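Local structure of ARF-like GTPase (Chlamydomonas reinhardtii, 4M9Q) at residues R136-M148 against D155-T168. The protein belongs to the ADP-ribosylation factor-like small GTPases of the P-loop fold, modelled with phosphoaminophosphonic acid-guanylate ester and a magnesium ion. Numbering follows the deposited sequence.
Sequences RNSHNVFPCTAKM and DHRLRDGLKWLVGT. With GNP (phosphoaminophosphonic acid-guanylate ester), chain D.
F142 and N140, on alternate positions of strand 139-143, meet helix 157-168 through aromatic and CH-pi contacts. G161 CA sits squarely over one face of the F142 ring, 3.6 Å from its centroid; with no side chain in the way, the ring can lie directly on the G161 backbone, and the axes of the short segments, running antiparallel, pass 8.5 Å apart. The F142 tip, CZ, touches W164 CB, while the two rings meet obliquely. With CG anti to the backbone N (chi1 173°), the W164 indole is laid against N140, its CH2 reaching H139 CA; N140 CB stands over the six-membered ring, 3.6 Å from the centroid, and the N140 amide is steeply inclined to the ring.

Polar contacts dominate at the other end. D155, a short acid before the turn that leads into the helix, accepts from R157 N at OD2 (2.8 Å), a capping bond. Its OD1 takes two donors: T145 N, through the anti lone pair at 3.0 Å, and R157 NH1 in a salt bridge of 2.9 Å. D155 lies near the guanidinium plane, while NH1 approaches OD1 from above the carboxylate plane; one guanidinium face lies over the P143-C144 backbone, and NH1 adds a weak bond to T145 OG1. A water joins T145 O to D155 N, tying the two backbones again. Between the polar and aromatic zones, C144 CB packs on L158 CD2 at 3.5 Å, small enough to fit beside a buried leucine.

The residues after T145 meet GNP: K147 N donates to GNP O6 (3.2 Å), and A146 N is held by N113. In this P-loop fold strand 139-143 is the outermost of its sheet, bonded along strand 108-113; helix 157-190 runs antiparallel alongside it, L158 reaching helix 17-24 and L165 strand 74-80.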
ATOM      1  N   ARG A 136     -14.811  -0.705   6.002  0.50 54.48           N
ATOM      2  CA  ARG A 136     -15.752  -0.279   4.955  0.50 53.69           C
ATOM      3  C   ARG A 136     -15.067   0.519   3.855  0.50 51.98           C
ATOM      4  O   ARG A 136     -15.673   1.390   3.235  0.50 54.68           O
ATOM      5  CB  ARG A 136     -16.898   0.513   5.543  0.50 56.99           C
ATOM      6  CG  ARG A 136     -17.860  -0.349   6.357  0.50 58.99           C
ATOM      7  CD  ARG A 136     -18.444  -1.463   5.505  0.50 58.17           C
ATOM      8  NE  ARG A 136     -19.166  -2.441   6.298  0.50 60.10           N
ATOM      9  CZ  ARG A 136     -18.605  -3.472   6.917  0.50 58.97           C
ATOM     10  NH1 ARG A 136     -17.302  -3.683   6.831  0.50 55.57           N
ATOM     11  NH2 ARG A 136     -19.358  -4.311   7.610  0.50 62.57           N
ATOM     12  N   ASN A 137     -13.798   0.215   3.627  1.00 46.89           N
ATOM     13  CA  ASN A 137     -13.128   0.634   2.445  1.00 43.54           C
ATOM     14  C   ASN A 137     -13.021  -0.624   1.605  1.00 42.17           C
ATOM     15  O   ASN A 137     -12.673  -1.706   2.107  1.00 36.69           O
ATOM     16  CB  ASN A 137     -11.716   1.110   2.763  1.00 41.12           C
ATOM     17  CG  ASN A 137     -11.693   2.480   3.385  1.00 41.70           C
ATOM     18  OD1 ASN A 137     -12.111   2.638   4.522  1.00 44.74           O
ATOM     19  ND2 ASN A 137     -11.191   3.474   2.647  1.00 37.83           N
ATOM     20  N   SER A 138     -13.335  -0.487   0.324  1.00 42.90           N
ATOM     21  CA  SER A 138     -13.261  -1.601  -0.563  1.00 42.95           C
ATOM     22  C   SER A 138     -11.855  -2.204  -0.452  1.00 39.83           C
ATOM     23  O   SER A 138     -10.871  -1.475  -0.357  1.00 36.97           O
ATOM     24  CB  SER A 138     -13.608  -1.154  -1.970  1.00 47.73           C
ATOM     25  OG  SER A 138     -13.328  -2.197  -2.870  1.00 58.19           O
ATOM     26  N   HIS A 139     -11.750  -3.531  -0.410  1.00 37.30           N
ATOM     27  CA  HIS A 139     -10.456  -4.151  -0.262  1.00 33.53           C
ATOM     28  C   HIS A 139     -10.475  -5.540  -0.689  1.00 33.69           C
ATOM     29  O   HIS A 139     -11.528  -6.188  -0.739  1.00 34.10           O
ATOM     30  CB  HIS A 139      -9.996  -4.117   1.156  1.00 34.00           C
ATOM     31  CG  HIS A 139     -10.884  -4.864   2.086  1.00 35.12           C
ATOM     32  ND1 HIS A 139     -11.984  -4.312   2.603  1.00 37.61           N
ATOM     33  CD2 HIS A 139     -10.844  -6.198   2.543  1.00 35.37           C
ATOM     34  CE1 HIS A 139     -12.619  -5.234   3.398  1.00 39.53           C
ATOM     35  NE2 HIS A 139     -11.929  -6.392   3.334  1.00 36.98           N
ATOM     36  N   ASN A 140      -9.291  -6.045  -0.974  1.00 31.93           N
ATOM     37  CA  ASN A 140      -9.153  -7.428  -1.396  1.00 33.86           C
ATOM     38  C   ASN A 140      -7.807  -7.887  -0.914  1.00 31.84           C
ATOM     39  O   ASN A 140      -6.876  -7.068  -0.863  1.00 31.46           O
ATOM     40  CB  ASN A 140      -9.207  -7.488  -2.924  1.00 35.56           C
ATOM     41  CG  ASN A 140      -9.649  -8.828  -3.458  1.00 39.24           C
ATOM     42  OD1 ASN A 140      -9.724  -9.827  -2.752  1.00 43.67           O
ATOM     43  ND2 ASN A 140      -9.967  -8.845  -4.740  1.00 41.44           N
ATOM     44  N   VAL A 141      -7.668  -9.173  -0.613  1.00 30.99           N
ATOM     45  CA  VAL A 141      -6.425  -9.674  -0.052  1.00 31.04           C
ATOM     46  C   VAL A 141      -5.829 -10.626  -1.028  1.00 32.05           C
ATOM     47  O   VAL A 141      -6.524 -11.492  -1.523  1.00 36.73           O
ATOM     48  CB  VAL A 141      -6.655 -10.459   1.266  1.00 32.98           C
ATOM     49  CG1 VAL A 141      -5.352 -11.110   1.757  1.00 29.95           C
ATOM     50  CG2 VAL A 141      -7.285  -9.539   2.315  1.00 30.85           C
ATOM     51  N   PHE A 142      -4.542 -10.480  -1.285  1.00 30.94           N
ATOM     52  CA  PHE A 142      -3.853 -11.279  -2.267  1.00 30.73           C
ATOM     53  C   PHE A 142      -2.619 -11.847  -1.622  1.00 31.73           C
ATOM     54  O   PHE A 142      -1.757 -11.108  -1.187  1.00 30.99           O
ATOM     55  CB  PHE A 142      -3.388 -10.406  -3.411  1.00 31.11           C
ATOM     56  CG  PHE A 142      -4.505  -9.741  -4.151  1.00 32.89           C
ATOM     57  CD1 PHE A 142      -4.906  -8.460  -3.817  1.00 32.77           C
ATOM     58  CD2 PHE A 142      -5.117 -10.375  -5.209  1.00 34.60           C
ATOM     59  CE1 PHE A 142      -5.912  -7.835  -4.505  1.00 32.36           C
ATOM     60  CE2 PHE A 142      -6.143  -9.765  -5.888  1.00 35.50           C
ATOM     61  CZ  PHE A 142      -6.549  -8.502  -5.524  1.00 33.58           C
ATOM     62  N   PRO A 143      -2.534 -13.176  -1.540  1.00 31.76           N
ATOM     63  CA  PRO A 143      -1.310 -13.755  -1.093  1.00 31.12           C
ATOM     64  C   PRO A 143      -0.217 -13.599  -2.132  1.00 31.82           C
ATOM     65  O   PRO A 143      -0.498 -13.692  -3.318  1.00 34.01           O
ATOM     66  CB  PRO A 143      -1.659 -15.239  -0.906  1.00 35.34           C
ATOM     67  CG  PRO A 143      -3.033 -15.430  -1.399  1.00 35.30           C
ATOM     68  CD  PRO A 143      -3.613 -14.130  -1.776  1.00 32.00           C
ATOM     69  N   CYS A 144       1.041 -13.434  -1.705  1.00 30.73           N
ATOM     70  CA  CYS A 144       2.115 -13.237  -2.653  1.00 30.30           C
ATOM     71  C   CYS A 144       3.455 -13.528  -2.032  1.00 31.59           C
ATOM     72  O   CYS A 144       3.583 -13.795  -0.825  1.00 32.40           O
ATOM     73  CB  CYS A 144       2.119 -11.799  -3.158  1.00 30.04           C
ATOM     74  SG  CYS A 144       2.523 -10.653  -1.836  1.00 30.12           S
ATOM     75  N   THR A 145       4.470 -13.468  -2.890  1.00 32.06           N
ATOM     76  CA  THR A 145       5.868 -13.672  -2.509  1.00 31.81           C
ATOM     77  C   THR A 145       6.695 -12.638  -3.238  1.00 31.04           C
ATOM     78  O   THR A 145       7.038 -12.779  -4.398  1.00 32.26           O
ATOM     79  CB  THR A 145       6.283 -15.105  -2.904  1.00 34.07           C
ATOM     80  OG1 THR A 145       5.380 -15.980  -2.255  1.00 35.45           O
ATOM     81  CG2 THR A 145       7.708 -15.436  -2.495  1.00 33.85           C
ATOM     82  N   ALA A 146       6.929 -11.546  -2.560  1.00 32.09           N
ATOM     83  CA  ALA A 146       7.633 -10.406  -3.108  1.00 32.04           C
ATOM     84  C   ALA A 146       9.074 -10.826  -3.387  1.00 35.70           C
ATOM     85  O   ALA A 146       9.713 -10.236  -4.231  1.00 37.43           O
ATOM     86  CB  ALA A 146       7.602  -9.253  -2.100  1.00 29.26           C
ATOM     87  N   LYS A 147       9.598 -11.795  -2.656  1.00 38.83           N
ATOM     88  CA  LYS A 147      10.964 -12.270  -2.868  1.00 46.08           C
ATOM     89  C   LYS A 147      10.964 -13.696  -3.392  1.00 49.73           C
ATOM     90  O   LYS A 147      11.178 -14.639  -2.629  1.00 54.35           O
ATOM     91  CB  LYS A 147      11.775 -12.201  -1.557  1.00 46.94           C
ATOM     92  CG  LYS A 147      13.288 -12.303  -1.746  1.00 52.82           C
ATOM     93  CD  LYS A 147      14.033 -12.444  -0.426  1.00 58.42           C
ATOM     94  CE  LYS A 147      15.527 -12.741  -0.618  1.00 68.26           C
ATOM     95  NZ  LYS A 147      16.002 -13.977   0.089  1.00 69.21           N
ATOM     96  N   MET A 148      10.758 -13.860  -4.688  1.00 56.24           N
ATOM     97  CA  MET A 148      10.850 -15.203  -5.321  1.00 63.89           C
ATOM     98  C   MET A 148      12.329 -15.663  -5.342  1.00 68.71           C
ATOM     99  O   MET A 148      13.252 -14.842  -5.215  1.00 69.50           O
ATOM    100  CB  MET A 148      10.224 -15.216  -6.731  1.00 64.27           C
ATOM    101  CG  MET A 148       8.703 -15.049  -6.763  1.00 64.69           C
ATOM    102  SD  MET A 148       7.753 -16.521  -6.295  1.00 71.12           S
ATOM    103  CE  MET A 148       7.462 -17.317  -7.887  1.00 70.30           C
ATOM    104  N   ASP A 155       6.376 -12.894  -8.879  1.00 48.71           N
ATOM    105  CA  ASP A 155       5.088 -13.493  -8.653  1.00 47.77           C
ATOM    106  C   ASP A 155       4.022 -12.678  -9.349  1.00 45.42           C
ATOM    107  O   ASP A 155       3.818 -11.499  -9.037  1.00 46.08           O
ATOM    108  CB  ASP A 155       4.858 -13.508  -7.155  1.00 47.61           C
ATOM    109  CG  ASP A 155       3.567 -14.126  -6.755  1.00 45.39           C
ATOM    110  OD1 ASP A 155       3.367 -14.199  -5.527  1.00 48.68           O
ATOM    111  OD2 ASP A 155       2.751 -14.487  -7.609  1.00 42.93           O
ATOM    112  N   HIS A 156       3.317 -13.312 -10.259  1.00 45.38           N
ATOM    113  CA  HIS A 156       2.209 -12.690 -10.972  1.00 44.85           C
ATOM    114  C   HIS A 156       1.126 -12.150 -10.073  1.00 41.79           C
ATOM    115  O   HIS A 156       0.388 -11.263 -10.474  1.00 39.18           O
ATOM    116  CB  HIS A 156       1.611 -13.669 -11.993  1.00 49.43           C
ATOM    117  CG  HIS A 156       0.811 -14.800 -11.379  1.00 54.51           C
ATOM    118  ND1 HIS A 156      -0.499 -14.680 -11.066  1.00 56.12           N
ATOM    119  CD2 HIS A 156       1.187 -16.102 -11.005  1.00 58.87           C
ATOM    120  CE1 HIS A 156      -0.944 -15.847 -10.521  1.00 57.45           C
ATOM    121  NE2 HIS A 156       0.086 -16.709 -10.487  1.00 59.15           N
ATOM    122  N   ARG A 157       1.013 -12.694  -8.855  0.50 41.18           N
ATOM    123  CA  ARG A 157       0.034 -12.203  -7.868  0.50 38.49           C
ATOM    124  C   ARG A 157       0.213 -10.696  -7.592  0.50 36.18           C
ATOM    125  O   ARG A 157      -0.754 -10.000  -7.287  0.50 37.64           O
ATOM    126  CB  ARG A 157       0.110 -12.996  -6.554  0.50 37.61           C
ATOM    127  CG  ARG A 157      -0.248 -14.497  -6.580  0.50 40.05           C
ATOM    128  CD  ARG A 157       0.822 -15.273  -5.789  0.50 40.75           C
ATOM    129  NE  ARG A 157       0.421 -16.249  -4.778  0.50 41.26           N
ATOM    130  CZ  ARG A 157       1.269 -16.816  -3.906  0.50 41.52           C
ATOM    131  NH1 ARG A 157       2.584 -16.496  -3.905  0.50 39.58           N
ATOM    132  NH2 ARG A 157       0.802 -17.698  -3.021  0.50 40.85           N
ATOM    133  N   LEU A 158       1.432 -10.179  -7.697  1.00 34.61           N
ATOM    134  CA  LEU A 158       1.658  -8.750  -7.409  1.00 34.82           C
ATOM    135  C   LEU A 158       0.932  -7.824  -8.411  1.00 35.46           C
ATOM    136  O   LEU A 158       0.208  -6.912  -7.981  1.00 33.31           O
ATOM    137  CB  LEU A 158       3.134  -8.378  -7.381  1.00 33.10           C
ATOM    138  CG  LEU A 158       3.999  -9.177  -6.416  1.00 32.83           C
ATOM    139  CD1 LEU A 158       5.457  -8.730  -6.551  1.00 30.99           C
ATOM    140  CD2 LEU A 158       3.495  -9.111  -4.984  1.00 30.99           C
ATOM    141  N   ARG A 159       1.115  -8.060  -9.713  1.00 37.13           N
ATOM    142  CA  ARG A 159       0.336  -7.326 -10.739  1.00 40.06           C
ATOM    143  C   ARG A 159      -1.155  -7.603 -10.629  1.00 39.75           C
ATOM    144  O   ARG A 159      -1.964  -6.697 -10.812  1.00 41.10           O
ATOM    145  CB  ARG A 159       0.818  -7.634 -12.178  1.00 44.64           C
ATOM    146  CG  ARG A 159       2.119  -6.930 -12.598  1.00 45.51           C
ATOM    147  CD  ARG A 159       1.824  -5.477 -12.958  1.00 49.28           C
ATOM    148  NE  ARG A 159       3.028  -4.646 -13.038  1.00 51.89           N
ATOM    149  CZ  ARG A 159       3.084  -3.422 -13.571  1.00 50.94           C
ATOM    150  NH1 ARG A 159       2.009  -2.844 -14.089  1.00 47.88           N
ATOM    151  NH2 ARG A 159       4.244  -2.769 -13.597  1.00 54.82           N
ATOM    152  N   ASP A 160      -1.538  -8.844 -10.339  1.00 41.09           N
ATOM    153  CA  ASP A 160      -2.956  -9.146 -10.136  1.00 41.65           C
ATOM    154  C   ASP A 160      -3.543  -8.209  -9.093  1.00 38.79           C
ATOM    155  O   ASP A 160      -4.581  -7.582  -9.299  1.00 42.30           O
ATOM    156  CB  ASP A 160      -3.169 -10.567  -9.716  1.00 44.78           C
ATOM    157  CG  ASP A 160      -2.842 -11.576 -10.826  1.00 56.39           C
ATOM    158  OD1 ASP A 160      -2.659 -11.168 -12.017  1.00 61.08           O
ATOM    159  OD2 ASP A 160      -2.753 -12.797 -10.488  1.00 64.09           O
ATOM    160  N   GLY A 161      -2.847  -8.052  -7.992  1.00 35.81           N
ATOM    161  CA  GLY A 161      -3.305  -7.154  -6.935  1.00 33.06           C
ATOM    162  C   GLY A 161      -3.334  -5.724  -7.426  1.00 32.17           C
ATOM    163  O   GLY A 161      -4.328  -5.041  -7.267  1.00 32.57           O
ATOM    164  N   LEU A 162      -2.271  -5.292  -8.100  1.00 31.57           N
ATOM    165  CA  LEU A 162      -2.239  -3.945  -8.678  1.00 31.54           C
ATOM    166  C   LEU A 162      -3.383  -3.711  -9.652  1.00 31.97           C
ATOM    167  O   LEU A 162      -4.021  -2.669  -9.601  1.00 29.99           O
ATOM    168  CB  LEU A 162      -0.886  -3.658  -9.330  1.00 31.85           C
ATOM    169  CG  LEU A 162      -0.650  -2.233  -9.775  1.00 32.50           C
ATOM    170  CD1 LEU A 162      -0.784  -1.287  -8.604  1.00 31.88           C
ATOM    171  CD2 LEU A 162       0.726  -2.095 -10.393  1.00 33.90           C
ATOM    172  N   LYS A 163      -3.675  -4.692 -10.499  1.00 34.98           N
ATOM    173  CA  LYS A 163      -4.741  -4.538 -11.505  1.00 38.52           C
ATOM    174  C   LYS A 163      -6.119  -4.430 -10.851  1.00 36.17           C
ATOM    175  O   LYS A 163      -6.967  -3.701 -11.322  1.00 35.98           O
ATOM    176  CB  LYS A 163      -4.789  -5.733 -12.463  1.00 43.47           C
ATOM    177  CG  LYS A 163      -3.856  -5.626 -13.650  1.00 48.75           C
ATOM    178  CD  LYS A 163      -3.699  -6.951 -14.428  1.00 51.80           C
ATOM    179  CE  LYS A 163      -2.995  -6.698 -15.761  1.00 56.57           C
ATOM    180  NZ  LYS A 163      -3.876  -5.992 -16.782  1.00 59.16           N
ATOM    181  N   TRP A 164      -6.346  -5.194  -9.785  1.00 34.33           N
ATOM    182  CA  TRP A 164      -7.587  -5.048  -9.037  1.00 33.55           C
ATOM    183  C   TRP A 164      -7.671  -3.636  -8.457  1.00 34.76           C
ATOM    184  O   TRP A 164      -8.724  -3.022  -8.489  1.00 39.85           O
ATOM    185  CB  TRP A 164      -7.666  -6.064  -7.930  1.00 31.07           C
ATOM    186  CG  TRP A 164      -8.853  -5.807  -7.065  1.00 32.30           C
ATOM    187  CD1 TRP A 164     -10.183  -6.225  -7.276  1.00 33.40           C
ATOM    188  CD2 TRP A 164      -8.909  -4.997  -5.866  1.00 29.49           C
ATOM    189  NE1 TRP A 164     -10.996  -5.753  -6.288  1.00 32.18           N
ATOM    190  CE2 TRP A 164     -10.297  -5.003  -5.421  1.00 30.65           C
ATOM    191  CE3 TRP A 164      -7.996  -4.342  -5.139  1.00 28.62           C
ATOM    192  CZ2 TRP A 164     -10.695  -4.364  -4.298  1.00 30.73           C
ATOM    193  CZ3 TRP A 164      -8.414  -3.661  -4.005  1.00 28.46           C
ATOM    194  CH2 TRP A 164      -9.745  -3.667  -3.612  1.00 29.70           C
ATOM    195  N   LEU A 165      -6.566  -3.112  -7.921  1.00 32.47           N
ATOM    196  CA  LEU A 165      -6.591  -1.790  -7.297  1.00 35.23           C
ATOM    197  C   LEU A 165      -6.902  -0.742  -8.354  1.00 36.43           C
ATOM    198  O   LEU A 165      -7.785   0.102  -8.167  1.00 35.29           O
ATOM    199  CB  LEU A 165      -5.240  -1.408  -6.702  1.00 33.12           C
ATOM    200  CG  LEU A 165      -5.110  -0.857  -5.295  1.00 31.76           C
ATOM    201  CD1 LEU A 165      -3.861   0.001  -5.200  1.00 29.91           C
ATOM    202  CD2 LEU A 165      -6.324  -0.157  -4.822  1.00 33.58           C
ATOM    203  N   VAL A 166      -6.156  -0.820  -9.453  1.00 35.84           N
ATOM    204  CA  VAL A 166      -6.248   0.212 -10.470  1.00 38.50           C
ATOM    205  C   VAL A 166      -7.641   0.186 -11.079  1.00 38.40           C
ATOM    206  O   VAL A 166      -8.232   1.229 -11.314  1.00 41.33           O
ATOM    207  CB  VAL A 166      -5.125   0.093 -11.524  1.00 37.85           C
ATOM    208  CG1 VAL A 166      -5.431   1.027 -12.677  1.00 37.39           C
ATOM    209  CG2 VAL A 166      -3.771   0.425 -10.857  1.00 33.90           C
ATOM    210  N   GLY A 167      -8.168  -1.002 -11.286  1.00 38.19           N
ATOM    211  CA  GLY A 167      -9.527  -1.155 -11.789  1.00 40.66           C
ATOM    212  C   GLY A 167     -10.562  -0.596 -10.835  1.00 40.53           C
ATOM    213  O   GLY A 167     -11.566  -0.037 -11.254  1.00 43.89           O
ATOM    214  N   THR A 168     -10.322  -0.730  -9.544  1.00 36.81           N
ATOM    215  CA  THR A 168     -11.249  -0.159  -8.595  1.00 36.26           C
ATOM    216  C   THR A 168     -11.155   1.328  -8.635  1.00 37.18           C
ATOM    217  O   THR A 168     -12.191   1.989  -8.674  1.00 41.45           O
ATOM    218  CB  THR A 168     -10.980  -0.678  -7.188  1.00 33.83           C
ATOM    219  OG1 THR A 168     -11.087  -2.103  -7.209  1.00 33.51           O
ATOM    220  CG2 THR A 168     -11.940  -0.193  -6.226  1.00 32.51           C
TER
HETATM  221  PG  GNP D 301      10.596  -1.102   6.275  1.00 34.29           P
HETATM  222  O1G GNP D 301      11.381  -0.398   5.045  1.00 36.53           O
HETATM  223  O2G GNP D 301       9.080  -0.700   6.291  1.00 36.00           O
HETATM  224  O3G GNP D 301      11.395  -0.791   7.554  1.00 40.23           O
HETATM  225  N3B GNP D 301      10.552  -2.765   5.930  1.00 32.68           N
HETATM  226  PB  GNP D 301       9.961  -3.242   4.420  1.00 29.89           P
HETATM  227  O1B GNP D 301      10.339  -2.201   3.245  1.00 29.23           O
HETATM  228  O2B GNP D 301       8.480  -3.434   4.591  1.00 29.08           O
HETATM  229  O3A GNP D 301      10.666  -4.656   4.257  1.00 32.94           O
HETATM  230  PA  GNP D 301      11.673  -5.125   3.118  1.00 34.67           P
HETATM  231  O1A GNP D 301      12.886  -4.352   3.464  1.00 37.88           O
HETATM  232  O2A GNP D 301      10.972  -4.992   1.813  1.00 31.68           O
HETATM  233  O5' GNP D 301      11.786  -6.664   3.531  1.00 34.61           O
HETATM  234  C5' GNP D 301      12.069  -7.010   4.908  1.00 36.04           C
HETATM  235  C4' GNP D 301      12.805  -8.374   4.983  1.00 36.68           C
HETATM  236  O4' GNP D 301      11.895  -9.354   4.462  1.00 35.44           O
HETATM  237  C3' GNP D 301      13.999  -8.490   4.047  1.00 37.61           C
HETATM  238  O3' GNP D 301      14.909  -9.517   4.439  1.00 42.29           O
HETATM  239  C2' GNP D 301      13.414  -9.021   2.783  1.00 36.14           C
HETATM  240  O2' GNP D 301      14.307  -9.717   1.964  1.00 36.51           O
HETATM  241  C1' GNP D 301      12.435 -10.012   3.331  1.00 35.78           C
HETATM  242  N9  GNP D 301      11.351 -10.411   2.429  1.00 35.21           N
HETATM  243  C8  GNP D 301      10.584  -9.570   1.737  1.00 34.66           C
HETATM  244  N7  GNP D 301       9.641 -10.241   1.060  1.00 33.64           N
HETATM  245  C5  GNP D 301       9.819 -11.543   1.306  1.00 34.83           C
HETATM  246  C6  GNP D 301       9.145 -12.771   0.850  1.00 35.37           C
HETATM  247  O6  GNP D 301       8.187 -12.737   0.056  1.00 34.49           O
HETATM  248  N1  GNP D 301       9.589 -13.912   1.332  1.00 39.16           N
HETATM  249  C2  GNP D 301      10.637 -13.991   2.210  1.00 39.52           C
HETATM  250  N2  GNP D 301      11.002 -15.213   2.608  1.00 40.67           N
HETATM  251  N3  GNP D 301      11.314 -12.910   2.677  1.00 39.10           N
HETATM  252  C4  GNP D 301      10.952 -11.665   2.218  1.00 36.66           C
HETATM  253  O   HOH W   1       7.874 -11.670  -6.641  1.00 40.87           O